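Local atomic coordinates of 2,3,4,5-tetrahydropyridine-2,6-dicarboxylate N-succinyltransferase (Campylobacter jejuni, PDB entry 2RIJ), a protein that probably catalyses the succinyl-CoA-dependent conversion of cyclic tetrahydrodipicolinate into acyclic N-succinyl-L-2-amino-6-oxopimelate, the first step of the succinylase route to lysine. Residues 29-33 against 45-49; 146-151 against 211-215. All coordinates share one frame; numbering follows the deposited sequence.

The two contacts follow one another along the chain: contact 1 closes the beta hairpin of strands 27-35 and 43-48, and contact 2 later ties the end of helix 138-149 to the loop between strands 201-203 and 219-220. Their centres are about 13 Å apart, and they meet directly. Gln45 OE1 lies 2.8 Å from His211 NE2, and Phe48 N lies 3.1 Å from Tyr146 OH, both probable hydrogen bonds. Hairpin, helix end and loop thus form one continuous network between the N-terminal antiparallel sheet and the chain leading into the parallel strands of the hexapeptide-repeat region. Both contacts also touch the second subunit, where Lys191 bonds to residues of each.

Contact 1: 29-33 against 45-49; sequences GIARL and QASFA
The phenyl ring of Phe48 receives the methyl group of Ala31 over one face and the backbone of Gly29 at its edge, in the antiparallel beta hairpin formed by strands 27-35 and 43-48. Ala31 CB stands 3.8 Å from the centroid of the Phe48 ring, 16° off its normal, a CH-pi contact displaced toward the rim. At the edge, Phe48 CE2 approaches Gly29 C to 3.7 Å; with CG anti to the carbonyl carbon (chi1 -63°), the ring lies against Gly29 and Ala31 of the partner strand. Tyr146 of helix 138-149 adds an edge-to-face ring contact. On the same side of the sheet, Ala46 CB touches Ala31 CB and is met by one branch of Leu33, CD2, at 3.8 Å.

Arg32 and Ser47 form the hydrogen-bonded pair at the middle. Arg32 N donates to Ser47 O at 2.9 Å, and Ser47 N returns a bond to Arg32 O at 3.0 Å. Their side chains occupy the other face, away from Phe48. There the Arg32 chain bends at chi3, and Ser47 OG lies obliquely to the guanidinium, 3.5 Å from Arg32 NH2. The guanidinium is shared between a salt bridge from NH1 to Asp34 and a hydrogen bond from NE to Lys191 O of the second subunit, so the hairpin takes part in the subunit interface. Waters supplement the direct ladder. One accepts from Ala49 N and donates to Ile30 O; the other donates to Arg32 O at 2.9 Å and accepts from Ser47 OG at 2.6 Å.

Contact 2: 146-151 against 211-215; sequences YLLSTK and HIIPE
Tyr146 opens the last turn of helix 138-149, whose C-terminal end, closed by a Schellman motif, packs on the loop between strands 201-203 and 219-220, and reaches His211 with its hydroxyl. Tyr146 OH lies 2.6 Å from His211 ND1, in the plane of the imidazole at its edge, in a hydrogen bond whose proton could sit on either atom. The ring planes stand at 87°. The hydroxyl also bonds to Lys191 NZ of the second subunit, and with the hairpin holding NE2 both imidazole nitrogens are engaged.

Three residues on, Ser149 CB packs at 3.7 Å against Ile212 CG1, and its hydroxyl bonds to Ala230 O. Thr150 lays CG2 across Ile212 CD1 at 3.7 Å. Its OG1 turns back to donate to Tyr146 O, which also accepts from Thr150 N on the opposite face of the carbonyl plane. Lys151, with positive phi (63°), leaves the helix; its chain bends at chi3 and chi4 to bring the ammonium to Glu215, whose side chain comes from the opposite direction. Leu232 O accepts a second bond from that ammonium, and Thr218 OG1 bonds to Glu215 OE1. The salt bridge runs from Lys151 NZ to the syn lone pair of Glu215 OE2 at 2.7 Å.

Contact 1: 29-33 against 45-49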
ATOM      1  N   GLY A  29      42.225  -0.823  44.944  1.00 23.45           N
ATOM      2  CA  GLY A  29      43.417  -1.367  44.361  1.00 23.62           C
ATOM      3  C   GLY A  29      44.517  -0.336  44.280  1.00 22.59           C
ATOM      4  O   GLY A  29      44.352   0.801  44.725  1.00 24.33           O
ATOM      5  N   ILE A  30      45.643  -0.766  43.726  1.00 21.58           N
ATOM      6  CA  ILE A  30      46.793   0.077  43.485  1.00 22.06           C
ATOM      7  C   ILE A  30      47.016   0.229  41.971  1.00 20.50           C
ATOM      8  O   ILE A  30      47.172  -0.765  41.240  1.00 20.61           O
ATOM      9  CB  ILE A  30      48.072  -0.485  44.180  1.00 22.56           C
ATOM     10  CG1 ILE A  30      47.906  -0.535  45.686  1.00 25.97           C
ATOM     11  CG2 ILE A  30      49.321   0.350  43.823  1.00 20.78           C
ATOM     12  CD1 ILE A  30      49.066  -1.334  46.405  1.00 23.24           C
ATOM     13  N   ALA A  31      47.071   1.471  41.530  1.00 21.49           N
ATOM     14  CA  ALA A  31      47.291   1.819  40.151  1.00 23.10           C
ATOM     15  C   ALA A  31      48.694   2.343  39.866  1.00 23.89           C
ATOM     16  O   ALA A  31      49.253   3.078  40.662  1.00 23.72           O
ATOM     17  CB  ALA A  31      46.285   2.879  39.734  1.00 22.41           C
ATOM     18  N   ARG A  32      49.258   1.969  38.716  1.00 23.92           N
ATOM     19  CA  ARG A  32      50.405   2.653  38.156  1.00 21.00           C
ATOM     20  C   ARG A  32      49.845   3.767  37.300  1.00 22.75           C
ATOM     21  O   ARG A  32      48.975   3.535  36.433  1.00 24.80           O
ATOM     22  CB  ARG A  32      51.259   1.710  37.303  1.00 24.31           C
ATOM     23  CG  ARG A  32      52.488   2.357  36.736  1.00 23.24           C
ATOM     24  CD  ARG A  32      53.250   1.466  35.706  1.00 26.03           C
ATOM     25  NE  ARG A  32      52.365   1.029  34.621  1.00 26.84           N
ATOM     26  CZ  ARG A  32      51.924   1.811  33.637  1.00 26.01           C
ATOM     27  NH1 ARG A  32      52.252   3.078  33.552  1.00 24.76           N
ATOM     28  NH2 ARG A  32      51.099   1.304  32.724  1.00 28.73           N
ATOM     29  N   LEU A  33      50.323   4.992  37.513  1.00 22.37           N
ATOM     30  CA  LEU A  33      49.802   6.153  36.809  1.00 22.72           C
ATOM     31  C   LEU A  33      50.696   6.627  35.658  1.00 25.49           C
ATOM     32  O   LEU A  33      51.924   6.602  35.760  1.00 24.53           O
ATOM     33  CB  LEU A  33      49.608   7.328  37.759  1.00 24.14           C
ATOM     34  CG  LEU A  33      48.813   7.096  39.049  1.00 25.59           C
ATOM     35  CD1 LEU A  33      48.780   8.455  39.819  1.00 27.67           C
ATOM     36  CD2 LEU A  33      47.450   6.513  38.829  1.00 23.85           C
ATOM     37  N   GLN A  45      46.188   8.319  32.697  1.00 23.78           N
ATOM     38  CA  GLN A  45      45.725   6.947  32.732  1.00 22.37           C
ATOM     39  C   GLN A  45      46.146   6.300  34.049  1.00 24.15           C
ATOM     40  O   GLN A  45      47.179   6.656  34.634  1.00 25.52           O
ATOM     41  CB  GLN A  45      46.324   6.129  31.569  1.00 22.06           C
ATOM     42  CG  GLN A  45      45.719   4.749  31.444  1.00 18.55           C
ATOM     43  CD  GLN A  45      46.164   3.982  30.216  1.00 19.94           C
ATOM     44  OE1 GLN A  45      45.328   3.385  29.505  1.00 22.61           O
ATOM     45  NE2 GLN A  45      47.478   3.965  29.961  1.00 21.37           N
ATOM     46  N   ALA A  46      45.378   5.309  34.470  1.00 22.68           N
ATOM     47  CA  ALA A  46      45.684   4.483  35.617  1.00 22.51           C
ATOM     48  C   ALA A  46      45.531   3.012  35.220  1.00 21.85           C
ATOM     49  O   ALA A  46      44.590   2.651  34.481  1.00 24.58           O
ATOM     50  CB  ALA A  46      44.741   4.838  36.751  1.00 21.25           C
ATOM     51  N   SER A  47      46.483   2.174  35.616  1.00 21.11           N
ATOM     52  CA  SER A  47      46.449   0.745  35.310  1.00 21.87           C
ATOM     53  C   SER A  47      46.515  -0.061  36.618  1.00 21.39           C
ATOM     54  O   SER A  47      47.357   0.214  37.481  1.00 22.56           O
ATOM     55  CB  SER A  47      47.597   0.363  34.362  1.00 21.20           C
ATOM     56  OG  SER A  47      47.580   1.162  33.170  1.00 25.21           O
ATOM     57  N   PHE A  48      45.633  -1.053  36.750  1.00 19.42           N
ATOM     58  CA  PHE A  48      45.595  -1.937  37.881  1.00 21.88           C
ATOM     59  C   PHE A  48      45.853  -3.351  37.415  1.00 25.40           C
ATOM     60  O   PHE A  48      45.361  -3.746  36.372  1.00 23.25           O
ATOM     61  CB  PHE A  48      44.195  -1.918  38.530  1.00 18.67           C
ATOM     62  CG  PHE A  48      43.773  -0.595  39.105  1.00 20.66           C
ATOM     63  CD1 PHE A  48      43.210   0.378  38.310  1.00 23.52           C
ATOM     64  CD2 PHE A  48      43.830  -0.382  40.469  1.00 20.32           C
ATOM     65  CE1 PHE A  48      42.752   1.567  38.802  1.00 21.25           C
ATOM     66  CE2 PHE A  48      43.389   0.818  41.001  1.00 21.49           C
ATOM     67  CZ  PHE A  48      42.819   1.799  40.150  1.00 19.93           C
ATOM     68  N   ALA A  49      46.536  -4.145  38.238  1.00 24.12           N
ATOM     69  CA  ALA A  49      46.675  -5.564  37.957  1.00 25.79           C
ATOM     70  C   ALA A  49      45.799  -6.417  38.854  1.00 24.94           C
ATOM     71  O   ALA A  49      45.718  -7.627  38.644  1.00 29.26           O
ATOM     72  CB  ALA A  49      48.150  -5.998  38.098  1.00 23.09           C
TER
HETATM   73  O   HOH W   1      47.217  -3.350  40.836  1.00 24.13           O
HETATM   74  O   HOH W   2      48.416   3.604  33.574  1.00 21.36           O

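Contact 2: 146-151 against 211-215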
ATOM      1  N   TYR A 146      37.336  -0.396  35.512  1.00 21.54           N
ATOM      2  CA  TYR A 146      37.812  -1.721  35.830  1.00 20.75           C
ATOM      3  C   TYR A 146      36.787  -2.574  36.502  1.00 18.85           C
ATOM      4  O   TYR A 146      36.674  -3.754  36.202  1.00 21.24           O
ATOM      5  CB  TYR A 146      39.098  -1.669  36.679  1.00 21.10           C
ATOM      6  CG  TYR A 146      40.437  -1.683  35.945  1.00 22.02           C
ATOM      7  CD1 TYR A 146      41.049  -0.517  35.497  1.00 20.45           C
ATOM      8  CD2 TYR A 146      41.095  -2.889  35.680  1.00 22.02           C
ATOM      9  CE1 TYR A 146      42.307  -0.526  34.857  1.00 24.13           C
ATOM     10  CE2 TYR A 146      42.330  -2.910  35.056  1.00 17.53           C
ATOM     11  CZ  TYR A 146      42.950  -1.729  34.649  1.00 21.00           C
ATOM     12  OH  TYR A 146      44.194  -1.825  34.063  1.00 21.44           O
ATOM     13  N   LEU A 147      36.009  -2.011  37.423  1.00 21.00           N
ATOM     14  CA  LEU A 147      34.954  -2.799  38.093  1.00 21.71           C
ATOM     15  C   LEU A 147      33.952  -3.372  37.076  1.00 21.60           C
ATOM     16  O   LEU A 147      33.579  -4.547  37.151  1.00 22.16           O
ATOM     17  CB  LEU A 147      34.228  -1.973  39.158  1.00 23.87           C
ATOM     18  CG  LEU A 147      34.983  -1.724  40.446  1.00 25.27           C
ATOM     19  CD1 LEU A 147      34.238  -0.636  41.319  1.00 20.43           C
ATOM     20  CD2 LEU A 147      35.181  -3.048  41.220  1.00 20.27           C
ATOM     21  N   LEU A 148      33.625  -2.559  36.067  1.00 19.86           N
ATOM     22  CA  LEU A 148      32.749  -2.966  34.943  1.00 20.58           C
ATOM     23  C   LEU A 148      33.437  -3.984  34.038  1.00 21.52           C
ATOM     24  O   LEU A 148      32.905  -5.061  33.836  1.00 20.83           O
ATOM     25  CB  LEU A 148      32.261  -1.749  34.161  1.00 20.98           C
ATOM     26  CG  LEU A 148      31.237  -0.842  34.866  1.00 20.92           C
ATOM     27  CD1 LEU A 148      31.252   0.557  34.245  1.00 23.13           C
ATOM     28  CD2 LEU A 148      29.855  -1.512  34.857  1.00 18.87           C
ATOM     29  N   SER A 149      34.619  -3.665  33.517  1.00 22.65           N
ATOM     30  CA  SER A 149      35.271  -4.541  32.518  1.00 21.51           C
ATOM     31  C   SER A 149      35.776  -5.899  33.047  1.00 24.21           C
ATOM     32  O   SER A 149      35.815  -6.862  32.288  1.00 21.69           O
ATOM     33  CB  SER A 149      36.342  -3.783  31.760  1.00 22.81           C
ATOM     34  OG  SER A 149      35.728  -2.752  31.007  1.00 20.28           O
ATOM     35  N   THR A 150      36.093  -5.959  34.350  1.00 22.80           N
ATOM     36  CA  THR A 150      36.449  -7.199  35.035  1.00 21.91           C
ATOM     37  C   THR A 150      35.200  -7.959  35.491  1.00 22.92           C
ATOM     38  O   THR A 150      35.312  -9.048  36.003  1.00 21.89           O
ATOM     39  CB  THR A 150      37.329  -6.926  36.299  1.00 23.82           C
ATOM     40  OG1 THR A 150      36.552  -6.203  37.284  1.00 24.85           O
ATOM     41  CG2 THR A 150      38.645  -6.149  35.947  1.00 22.83           C
ATOM     42  N   LYS A 151      34.017  -7.359  35.333  1.00 22.79           N
ATOM     43  CA  LYS A 151      32.739  -7.911  35.695  1.00 23.54           C
ATOM     44  C   LYS A 151      32.609  -8.153  37.206  1.00 24.86           C
ATOM     45  O   LYS A 151      31.849  -9.010  37.615  1.00 24.93           O
ATOM     46  CB  LYS A 151      32.420  -9.170  34.873  1.00 23.57           C
ATOM     47  CG  LYS A 151      32.438  -8.924  33.376  1.00 26.12           C
ATOM     48  CD  LYS A 151      31.902 -10.113  32.534  1.00 25.03           C
ATOM     49  CE  LYS A 151      32.865 -11.254  32.441  1.00 28.07           C
ATOM     50  NZ  LYS A 151      34.028 -11.004  31.636  1.00 19.76           N
ATOM     51  N   HIS A 211      43.890  -3.055  29.052  1.00 21.99           N
ATOM     52  CA  HIS A 211      43.679  -3.276  30.508  1.00 22.06           C
ATOM     53  C   HIS A 211      43.190  -4.663  30.945  1.00 21.88           C
ATOM     54  O   HIS A 211      43.470  -5.064  32.072  1.00 23.40           O
ATOM     55  CB  HIS A 211      42.701  -2.221  31.054  1.00 22.19           C
ATOM     56  CG  HIS A 211      43.224  -0.835  30.972  1.00 22.92           C
ATOM     57  ND1 HIS A 211      44.024  -0.275  31.945  1.00 19.20           N
ATOM     58  CD2 HIS A 211      43.107   0.095  29.993  1.00 21.14           C
ATOM     59  CE1 HIS A 211      44.383   0.938  31.560  1.00 23.42           C
ATOM     60  NE2 HIS A 211      43.864   1.178  30.370  1.00 20.14           N
ATOM     61  N   ILE A 212      42.422  -5.352  30.100  1.00 20.47           N
ATOM     62  CA  ILE A 212      41.692  -6.551  30.491  1.00 20.42           C
ATOM     63  C   ILE A 212      42.124  -7.701  29.611  1.00 21.67           C
ATOM     64  O   ILE A 212      42.314  -7.530  28.413  1.00 21.17           O
ATOM     65  CB  ILE A 212      40.159  -6.311  30.315  1.00 19.37           C
ATOM     66  CG1 ILE A 212      39.759  -4.999  31.044  1.00 25.73           C
ATOM     67  CG2 ILE A 212      39.288  -7.571  30.741  1.00 20.89           C
ATOM     68  CD1 ILE A 212      39.761  -5.036  32.561  1.00 24.88           C
ATOM     69  N   ILE A 213      42.258  -8.870  30.221  1.00 20.06           N
ATOM     70  CA  ILE A 213      42.610 -10.089  29.541  1.00 21.38           C
ATOM     71  C   ILE A 213      41.335 -10.893  29.397  1.00 20.70           C
ATOM     72  O   ILE A 213      40.769 -11.332  30.410  1.00 22.99           O
ATOM     73  CB  ILE A 213      43.663 -10.894  30.328  1.00 19.79           C
ATOM     74  CG1 ILE A 213      44.930 -10.060  30.549  1.00 22.66           C
ATOM     75  CG2 ILE A 213      44.010 -12.254  29.597  1.00 19.81           C
ATOM     76  CD1 ILE A 213      45.931 -10.618  31.613  1.00 21.81           C
ATOM     77  N   PRO A 214      40.873 -11.104  28.157  1.00 20.32           N
ATOM     78  CA  PRO A 214      39.647 -11.898  27.979  1.00 23.63           C
ATOM     79  C   PRO A 214      39.795 -13.331  28.499  1.00 22.06           C
ATOM     80  O   PRO A 214      40.914 -13.819  28.646  1.00 21.37           O
ATOM     81  CB  PRO A 214      39.510 -11.958  26.455  1.00 21.90           C
ATOM     82  CG  PRO A 214      40.156 -10.748  25.958  1.00 23.40           C
ATOM     83  CD  PRO A 214      41.364 -10.609  26.846  1.00 22.45           C
ATOM     84  N   GLU A 215      38.668 -13.969  28.737  1.00 19.98           N
ATOM     85  CA  GLU A 215      38.601 -15.411  29.046  1.00 23.73           C
ATOM     86  C   GLU A 215      39.084 -16.152  27.823  1.00 23.58           C
ATOM     87  O   GLU A 215      39.154 -15.602  26.705  1.00 19.72           O
ATOM     88  CB  GLU A 215      37.161 -15.818  29.331  1.00 24.32           C
ATOM     89  CG  GLU A 215      36.559 -15.174  30.574  1.00 28.70           C
ATOM     90  CD  GLU A 215      35.832 -13.849  30.301  1.00 32.94           C
ATOM     91  OE1 GLU A 215      35.914 -13.295  29.167  1.00 24.93           O
ATOM     92  OE2 GLU A 215      35.178 -13.362  31.245  1.00 28.58           O
TER